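Local coordinates for fructuronate-tagaturonate epimerase UxaE from Cohnella laeviribosi in complex with 1 glycerol (Cohnella laeviribosi, PDB 6IL9), which catalyses the epimerisation that interconverts D-fructuronate and D-tagaturonate, using a TIM barrel that carries a zinc ion, at residues K89-T93 against F336-L340; T279-H284 against E325-H329. All coordinates share one frame. Numbering follows the deposited sequence.

Overall arrangement
A TIM barrel must close its ring of strands and also fasten its outer helices to one another, and the two contacts exemplify these tasks. Along the chain the order is 89-93, 279-284, 325-329, 336-340, so both segments of contact 2 fall between those of contact 1. Contact 1 lies where strands 93-96 and 339-342 begin, at the barrel end remote from the zinc ligands Asp273 and His343; contact 2 joins helices 281-293 and 319-336 outside the barrel. Their centres are about 16 Å apart. Helix 319-336 leads directly into strand 339-342, and Tyr338 OH meets His284 NE2 at 2.6 Å, while Leu340 packs against His284, Leu326 and His329, tying helix layer to barrel.

Contact 1. Residues K89-T93 against F336-L340; sequences KQSAT and FGYKL
How a barrel can satisfy a buried lysine is illustrated where the loop 89-93, leading into strand 93-96, meets segment 336-340, which runs from the end of helix 319-336 into strand 339-342. Gly337 leaves the helix with positive phi (106/-17), a conformation in which a CB would clash with the preceding carbonyl, and extended Tyr338 and Lys339 follow. The closest CA atoms are those of Lys89 and Tyr338, 5.8 Å apart. Lys339 points its CB toward the loop and, as an m-t-m-t rotamer, runs past Lys89, with Lys339 CG 3.2 Å from Lys89 O. Its NZ donates to Ser91 O (2.9 Å), to Thr93 OG1 (2.8 Å) and to water 3 (2.7 Å), which also bonds Ser91 OG at 2.8 Å. Phe363 O, on the intervening strand 363-367, is a further acceptor, and Thr93 OG1 (chi1 p) also bonds His364.

Lys89 (chi1 p, chi2 t) lies over Gly337, its CD 3.1 Å from Gly337 O. Its NZ forms a salt bridge with Asp297 and a hydrogen bond to Ile298 O, and donates to water 1 (3.0 Å), which donates to Phe336 O (2.7 Å). Gln90, with chi1 and chi2 both m, faces away at CB, yet its NE2 reaches water 2 (2.7 Å), which donates to Gly337 O (2.9 Å). Arg362 also bonds Lys89 O and Gly337 O. The acceptors found for the Lys339 ammonium are neutral carbonyl, hydroxyl and water oxygens; four for three hydrogens, they imply a shared hydrogen or a weaker bond, and they link the first and seventh barrel strands across the start of the eighth.

Contact 2. Residues T279-H284 against E325-H329; sequences TAPGSH and ELAVH
Consecutive outer helices of a TIM barrel pack side by side around it, and here the start of helix 281-293 meets the middle of helix 319-336. Thr279 is extended (-82/109); its O lies 3.2 Å from His329 CE1, near the plane of that ring, while its hydroxyl bonds the backbone of Arg304. Ala280 takes the N-cap position, and its O receives His284 N at 2.9 Å. Pro281 opens the helix, and its CA lies nearest that of His329, 5.5 Å away. The proline ring, C-gamma exo, lies over one face of the His329 imidazole in a CH-pi contact, CG 3.9 Å from the ring centroid and 20° off the normal; its CB touches Val328 CG1 at 3.6 Å. One turn on, His284 (chi1 t, chi2 -170°) directs its CB toward 325-329, whereas His329 (chi1 m, chi2 -51°) starts sideways and brings its ring end nearer; their ND1 atoms hydrogen-bond at 3.0 Å. The rings meet rim to rim, centroids 5.2 Å apart and planes at 35°. Beside the Pro281 packing, the ND1-ND1 bond thus joins the two helices, and Tyr338 OH on His284 NE2 extends the link to the residue just before strand 339-342.

Contact 1. Residues K89-T93 against F336-L340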
# COMPACT_ATOMS: atom_id res chain seq x y z
N LYS A 89 -11.86 -12.71 -0.30
CA LYS A 89 -12.00 -11.98 -1.56
C LYS A 89 -13.40 -11.44 -1.82
O LYS A 89 -13.67 -10.97 -2.93
CB LYS A 89 -11.54 -12.88 -2.72
CG LYS A 89 -12.26 -14.21 -2.82
CD LYS A 89 -11.54 -15.18 -3.76
CE LYS A 89 -10.55 -16.03 -2.99
NZ LYS A 89 -9.87 -17.01 -3.89
N GLN A 90 -14.30 -11.44 -0.83
CA GLN A 90 -15.69 -11.03 -1.05
C GLN A 90 -16.06 -9.74 -0.33
O GLN A 90 -17.17 -9.60 0.20
CB GLN A 90 -16.65 -12.13 -0.62
CG GLN A 90 -16.94 -13.10 -1.72
CD GLN A 90 -17.44 -12.41 -2.96
OE1 GLN A 90 -18.35 -11.57 -2.93
NE2 GLN A 90 -16.83 -12.76 -4.08
N SER A 91 -15.17 -8.76 -0.34
CA SER A 91 -15.44 -7.48 0.32
C SER A 91 -14.55 -6.43 -0.32
O SER A 91 -13.74 -6.74 -1.20
CB SER A 91 -15.20 -7.57 1.83
OG SER A 91 -13.86 -7.96 2.08
N ALA A 92 -14.71 -5.19 0.12
CA ALA A 92 -13.85 -4.10 -0.33
C ALA A 92 -12.67 -3.92 0.61
O ALA A 92 -12.81 -4.02 1.83
CB ALA A 92 -14.66 -2.80 -0.41
N THR A 93 -11.49 -3.66 0.03
CA THR A 93 -10.29 -3.39 0.82
C THR A 93 -9.57 -2.18 0.23
O THR A 93 -9.62 -1.94 -0.98
CB THR A 93 -9.32 -4.61 0.88
OG1 THR A 93 -9.09 -5.12 -0.45
CG2 THR A 93 -9.89 -5.75 1.76
N PHE A 336 -13.88 -15.95 -12.01
CA PHE A 336 -12.95 -16.80 -11.29
C PHE A 336 -12.93 -16.56 -9.78
O PHE A 336 -12.36 -17.38 -9.05
CB PHE A 336 -11.53 -16.63 -11.86
CG PHE A 336 -11.38 -17.18 -13.25
CD1 PHE A 336 -11.51 -18.54 -13.48
CD2 PHE A 336 -11.12 -16.34 -14.32
CE1 PHE A 336 -11.39 -19.06 -14.76
CE2 PHE A 336 -10.98 -16.86 -15.60
CZ PHE A 336 -11.12 -18.22 -15.82
N GLY A 337 -13.52 -15.45 -9.31
CA GLY A 337 -13.78 -15.25 -7.90
C GLY A 337 -12.87 -14.26 -7.19
O GLY A 337 -13.20 -13.84 -6.07
N TYR A 338 -11.72 -13.91 -7.77
CA TYR A 338 -10.83 -12.97 -7.12
C TYR A 338 -11.27 -11.54 -7.46
O TYR A 338 -12.21 -11.33 -8.23
CB TYR A 338 -9.38 -13.23 -7.55
CG TYR A 338 -9.19 -13.19 -9.04
CD1 TYR A 338 -9.01 -11.98 -9.71
CD2 TYR A 338 -9.18 -14.37 -9.79
CE1 TYR A 338 -8.86 -11.94 -11.08
CE2 TYR A 338 -9.01 -14.34 -11.16
CZ TYR A 338 -8.87 -13.12 -11.79
OH TYR A 338 -8.71 -13.11 -13.16
N LYS A 339 -10.59 -10.55 -6.87
CA LYS A 339 -10.91 -9.14 -7.08
C LYS A 339 -9.87 -8.48 -7.98
O LYS A 339 -8.70 -8.86 -7.97
CB LYS A 339 -10.94 -8.38 -5.75
CG LYS A 339 -11.70 -9.05 -4.63
CD LYS A 339 -11.91 -8.09 -3.48
CE LYS A 339 -10.61 -7.65 -2.83
NZ LYS A 339 -10.89 -6.91 -1.54
N LEU A 340 -10.30 -7.44 -8.70
CA LEU A 340 -9.34 -6.56 -9.35
C LEU A 340 -8.63 -5.70 -8.32
O LEU A 340 -9.24 -5.20 -7.37
CB LEU A 340 -10.04 -5.66 -10.36
CG LEU A 340 -10.61 -6.32 -11.60
CD1 LEU A 340 -11.19 -5.22 -12.49
CD2 LEU A 340 -9.55 -7.11 -12.33
O HOH W 1 -11.32 -17.44 -6.51
O HOH W 2 -15.34 -14.93 -4.44
O HOH W 3 -11.92 -8.73 0.22

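Contact 2. Residues T279-H284 against E325-H329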
# COMPACT_ATOMS: atom_id res chain seq x y z
N THR A 279 -1.96 -5.14 -19.85
CA THR A 279 -2.54 -6.48 -19.79
C THR A 279 -3.83 -6.50 -20.58
O THR A 279 -4.84 -5.93 -20.14
CB THR A 279 -2.80 -6.91 -18.35
OG1 THR A 279 -1.65 -6.63 -17.53
CG2 THR A 279 -3.10 -8.40 -18.30
N ALA A 280 -3.82 -7.16 -21.74
CA ALA A 280 -5.04 -7.33 -22.50
C ALA A 280 -6.04 -8.17 -21.70
O ALA A 280 -5.64 -9.12 -21.02
CB ALA A 280 -4.75 -8.01 -23.84
N PRO A 281 -7.33 -7.84 -21.75
CA PRO A 281 -8.31 -8.70 -21.05
C PRO A 281 -8.23 -10.17 -21.47
O PRO A 281 -8.37 -11.06 -20.61
CB PRO A 281 -9.66 -8.05 -21.43
CG PRO A 281 -9.33 -6.59 -21.59
CD PRO A 281 -7.94 -6.58 -22.24
N GLY A 282 -7.97 -10.45 -22.74
CA GLY A 282 -7.83 -11.84 -23.16
C GLY A 282 -6.63 -12.53 -22.53
O GLY A 282 -6.68 -13.72 -22.20
N SER A 283 -5.52 -11.80 -22.38
CA SER A 283 -4.35 -12.37 -21.70
C SER A 283 -4.66 -12.61 -20.23
O SER A 283 -4.26 -13.63 -19.66
CB SER A 283 -3.16 -11.43 -21.85
OG SER A 283 -2.97 -11.08 -23.20
N HIS A 284 -5.36 -11.66 -19.61
CA HIS A 284 -5.81 -11.81 -18.23
C HIS A 284 -6.62 -13.09 -18.05
O HIS A 284 -6.39 -13.87 -17.11
CB HIS A 284 -6.62 -10.56 -17.87
CG HIS A 284 -7.28 -10.59 -16.52
ND1 HIS A 284 -8.21 -9.63 -16.15
CD2 HIS A 284 -7.16 -11.43 -15.47
CE1 HIS A 284 -8.62 -9.88 -14.92
NE2 HIS A 284 -8.01 -10.97 -14.49
N GLU A 325 -12.24 -1.77 -21.43
CA GLU A 325 -11.38 -2.85 -20.97
C GLU A 325 -11.68 -3.22 -19.53
O GLU A 325 -11.68 -4.41 -19.18
CB GLU A 325 -9.91 -2.47 -21.15
CG GLU A 325 -9.61 -2.20 -22.62
CD GLU A 325 -8.17 -2.40 -23.00
OE1 GLU A 325 -7.35 -2.71 -22.11
OE2 GLU A 325 -7.87 -2.26 -24.21
N LEU A 326 -11.96 -2.23 -18.67
CA LEU A 326 -12.32 -2.53 -17.29
C LEU A 326 -13.54 -3.44 -17.23
O LEU A 326 -13.60 -4.35 -16.39
CB LEU A 326 -12.58 -1.23 -16.51
CG LEU A 326 -13.18 -1.39 -15.11
CD1 LEU A 326 -12.17 -2.06 -14.21
CD2 LEU A 326 -13.61 -0.04 -14.54
N ALA A 327 -14.52 -3.23 -18.11
CA ALA A 327 -15.71 -4.07 -18.11
C ALA A 327 -15.34 -5.54 -18.26
O ALA A 327 -15.86 -6.39 -17.53
CB ALA A 327 -16.66 -3.64 -19.24
N VAL A 328 -14.43 -5.85 -19.18
CA VAL A 328 -14.02 -7.24 -19.40
C VAL A 328 -13.15 -7.74 -18.24
O VAL A 328 -13.34 -8.85 -17.74
CB VAL A 328 -13.30 -7.39 -20.74
CG1 VAL A 328 -13.14 -8.87 -21.07
CG2 VAL A 328 -14.09 -6.70 -21.83
N HIS A 329 -12.18 -6.92 -17.82
CA HIS A 329 -11.32 -7.28 -16.69
C HIS A 329 -12.16 -7.63 -15.47
O HIS A 329 -11.90 -8.62 -14.78
CB HIS A 329 -10.38 -6.13 -16.32
CG HIS A 329 -9.23 -5.94 -17.25
ND1 HIS A 329 -8.40 -6.97 -17.62
CD2 HIS A 329 -8.74 -4.83 -17.85
CE1 HIS A 329 -7.46 -6.51 -18.43
NE2 HIS A 329 -7.65 -5.21 -18.58